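Local coordinates for uncharacterized protein (Plasmodium falciparum, PDB 1ZSO), which is of unknown function and may bind zinc, though it lacks the CXXC motif typical of its relatives, at the interface of chains A and B. Sequence-based numbering; all coordinates share one arbitrary frame. Chains: chain A/B, hypothetical protein.

The interface of chains A and B. Residues chain A 31, 33, 53, 122; chain B 59, 61-62, 70, 79.
B:Tyr79 and B:Pro61 meet the end of A:Arg53 in this patch of a two-fold symmetric interface between copies of one protein; whether the dimer forms outside the crystal, the structure alone does not show. Proline suits the centre because its ring is rigid and apolar: CG lies 3.7 Å above the B:Tyr79 ring, toward its rim, and 3.7 Å from A:Arg53 CZ. Tyrosine supplies a flat ring whose face takes that CG while its tip reaches methyl CD2 of A:Leu33, 3.8 Å from OH. The selenomethionine B:Met70, bent at chi3 (-81°), turns its flexible end so that CE comes near A:Arg53 NH1.

Arginine serves here by joining a long aliphatic stem to a flat polar head. Its chain, extended from CG to NE, carries the guanidinium across to B:Tyr79, the two planes 63° apart and CE2 facing the guanidinium edge. NH2 lies too close to CE2 and CZ, so its modelled position is doubtful; it sits above the ring plane beside the CE2–CZ edge, not in front of OH, and a hydrogen bond there is doubtful too.

Behind it, NE donates to the backbone O of A:Glu31 (3.0 Å), which steadies the head. The A:Glu31 chain, extended beyond CG, carries a carboxylate to the polar rim, where OE2 is 3.9 Å from B:Asn62 N, too far for a hydrogen bond. A:Asn122 suits its place because OD1 weakly accepts from A:Leu33 N, while ND2 donates to A:Glu31 O at 2.8 Å from the face opposite A:Arg53 NE.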
ATOM      1  N   GLU A  31       7.911 -12.547  -4.240  1.00 22.15           N
ATOM      2  CA  GLU A  31       7.411 -11.542  -5.182  1.00 24.78           C
ATOM      3  C   GLU A  31       5.888 -11.662  -5.392  1.00 24.60           C
ATOM      4  O   GLU A  31       5.263 -10.790  -6.010  1.00 23.08           O
ATOM      5  CB  GLU A  31       8.120 -11.636  -6.531  1.00 25.73           C
ATOM      6  CG  GLU A  31       9.575 -11.095  -6.533  1.00 30.46           C
ATOM      7  CD  GLU A  31      10.093 -10.745  -7.950  1.00 30.52           C
ATOM      8  OE1 GLU A  31       9.477 -11.216  -8.938  1.00 35.79           O
ATOM      9  OE2 GLU A  31      11.115 -10.007  -8.068  1.00 35.00           O
ATOM     10  N   LEU A  33       2.083 -11.486  -5.281  1.00 24.28           N
ATOM     11  CA  LEU A  33       1.208 -10.371  -4.988  1.00 24.48           C
ATOM     12  C   LEU A  33      -0.072 -10.822  -4.320  1.00 24.22           C
ATOM     13  O   LEU A  33      -0.931 -11.447  -4.945  1.00 22.12           O
ATOM     14  CB  LEU A  33       0.892  -9.577  -6.258  1.00 24.26           C
ATOM     15  CG  LEU A  33       0.081  -8.293  -6.122  1.00 25.63           C
ATOM     16  CD1 LEU A  33       0.816  -7.241  -5.328  1.00 25.45           C
ATOM     17  CD2 LEU A  33      -0.221  -7.752  -7.554  1.00 26.58           C
ATOM     18  N   ARG A  53       2.988  -7.512  -0.903  1.00 24.76           N
ATOM     19  CA  ARG A  53       3.868  -8.642  -0.748  1.00 25.46           C
ATOM     20  C   ARG A  53       4.248  -8.803   0.693  1.00 25.74           C
ATOM     21  O   ARG A  53       4.223  -7.837   1.454  1.00 27.14           O
ATOM     22  CB  ARG A  53       5.144  -8.455  -1.561  1.00 25.18           C
ATOM     23  CG  ARG A  53       4.817  -8.229  -2.964  1.00 29.63           C
ATOM     24  CD  ARG A  53       5.938  -7.832  -3.781  1.00 35.70           C
ATOM     25  NE  ARG A  53       5.479  -7.916  -5.157  1.00 40.67           N
ATOM     26  CZ  ARG A  53       4.700  -7.003  -5.715  1.00 45.46           C
ATOM     27  NH1 ARG A  53       4.271  -5.943  -4.994  1.00 51.21           N
ATOM     28  NH2 ARG A  53       4.331  -7.155  -6.972  1.00 42.55           N
ATOM     29  N   ASN A 122       1.685 -14.611 -10.456  1.00 33.40           N
ATOM     30  CA  ASN A 122       3.069 -14.952 -10.255  1.00 35.44           C
ATOM     31  C   ASN A 122       3.324 -16.149  -9.294  1.00 33.91           C
ATOM     32  O   ASN A 122       4.276 -16.200  -8.540  1.00 31.00           O
ATOM     33  CB  ASN A 122       3.954 -13.686 -10.070  1.00 36.79           C
ATOM     34  CG  ASN A 122       3.623 -12.836  -8.815  1.00 40.07           C
ATOM     35  OD1 ASN A 122       2.462 -12.586  -8.407  1.00 40.13           O
ATOM     36  ND2 ASN A 122       4.699 -12.312  -8.241  1.00 44.85           N
TER
ATOM     37  N   GLU B  59       9.444  -3.422  -2.320  1.00 27.42           N
ATOM     38  CA  GLU B  59      10.405  -3.892  -3.289  1.00 28.89           C
ATOM     39  C   GLU B  59       9.679  -4.074  -4.619  1.00 29.59           C
ATOM     40  O   GLU B  59       8.683  -4.764  -4.685  1.00 29.15           O
ATOM     41  CB  GLU B  59      11.014  -5.202  -2.819  1.00 29.87           C
ATOM     42  CG  GLU B  59      11.780  -5.094  -1.514  1.00 35.21           C
ATOM     43  CD  GLU B  59      13.226  -4.563  -1.680  1.00 43.69           C
ATOM     44  OE1 GLU B  59      13.748  -4.495  -2.837  1.00 45.10           O
ATOM     45  OE2 GLU B  59      13.846  -4.224  -0.630  1.00 47.40           O
ATOM     46  N   PRO B  61       9.185  -5.521  -8.290  1.00 32.68           N
ATOM     47  CA  PRO B  61       9.548  -6.704  -9.091  1.00 33.99           C
ATOM     48  C   PRO B  61      10.301  -6.332 -10.377  1.00 35.34           C
ATOM     49  O   PRO B  61      10.017  -5.309 -11.000  1.00 35.82           O
ATOM     50  CB  PRO B  61       8.202  -7.370  -9.397  1.00 33.15           C
ATOM     51  CG  PRO B  61       7.232  -6.768  -8.404  1.00 34.51           C
ATOM     52  CD  PRO B  61       7.724  -5.360  -8.161  1.00 33.05           C
ATOM     53  N   ASN B  62      11.278  -7.151 -10.740  1.00 37.54           N
ATOM     54  CA  ASN B  62      12.195  -6.825 -11.847  1.00 38.67           C
ATOM     55  C   ASN B  62      12.789  -5.407 -11.749  1.00 38.23           C
ATOM     56  O   ASN B  62      12.856  -4.648 -12.720  1.00 37.68           O
ATOM     57  CB  ASN B  62      11.520  -7.080 -13.196  1.00 39.40           C
ATOM     58  CG  ASN B  62      11.424  -8.543 -13.499  1.00 41.08           C
ATOM     59  OD1 ASN B  62      12.235  -9.093 -14.245  1.00 45.67           O
ATOM     60  ND2 ASN B  62      10.461  -9.206 -12.876  1.00 45.96           N
HETATM   61  N   MSE B  70       2.761   1.311  -4.444  1.00 32.14           N
HETATM   62  CA  MSE B  70       2.669   0.560  -5.689  1.00 37.09           C
HETATM   63  C   MSE B  70       1.248   0.044  -6.003  1.00 32.14           C
HETATM   64  O   MSE B  70       0.442  -0.226  -5.114  1.00 31.00           O
HETATM   65  CB  MSE B  70       3.550  -0.680  -5.637  1.00 35.59           C
HETATM   66  CG  MSE B  70       5.002  -0.497  -5.952  1.00 43.60           C
HETATM   67 SE   MSE B  70       5.680  -2.336  -6.464  1.00 55.05          SE
HETATM   68  CE  MSE B  70       5.947  -3.036  -4.702  1.00 51.17           C
ATOM     69  N   TYR B  79       3.901  -2.831 -13.043  1.00 28.06           N
ATOM     70  CA  TYR B  79       3.725  -2.295 -11.701  1.00 29.90           C
ATOM     71  C   TYR B  79       3.950  -0.784 -11.724  1.00 29.71           C
ATOM     72  O   TYR B  79       4.897  -0.301 -12.341  1.00 31.40           O
ATOM     73  CB  TYR B  79       4.683  -2.955 -10.713  1.00 31.40           C
ATOM     74  CG  TYR B  79       4.274  -4.371 -10.318  1.00 33.04           C
ATOM     75  CD1 TYR B  79       4.660  -5.470 -11.088  1.00 36.65           C
ATOM     76  CD2 TYR B  79       3.483  -4.608  -9.170  1.00 37.13           C
ATOM     77  CE1 TYR B  79       4.273  -6.795 -10.735  1.00 36.97           C
ATOM     78  CE2 TYR B  79       3.090  -5.910  -8.798  1.00 35.80           C
ATOM     79  CZ  TYR B  79       3.481  -7.010  -9.580  1.00 37.16           C
ATOM     80  OH  TYR B  79       3.126  -8.331  -9.194  1.00 36.55           O
TER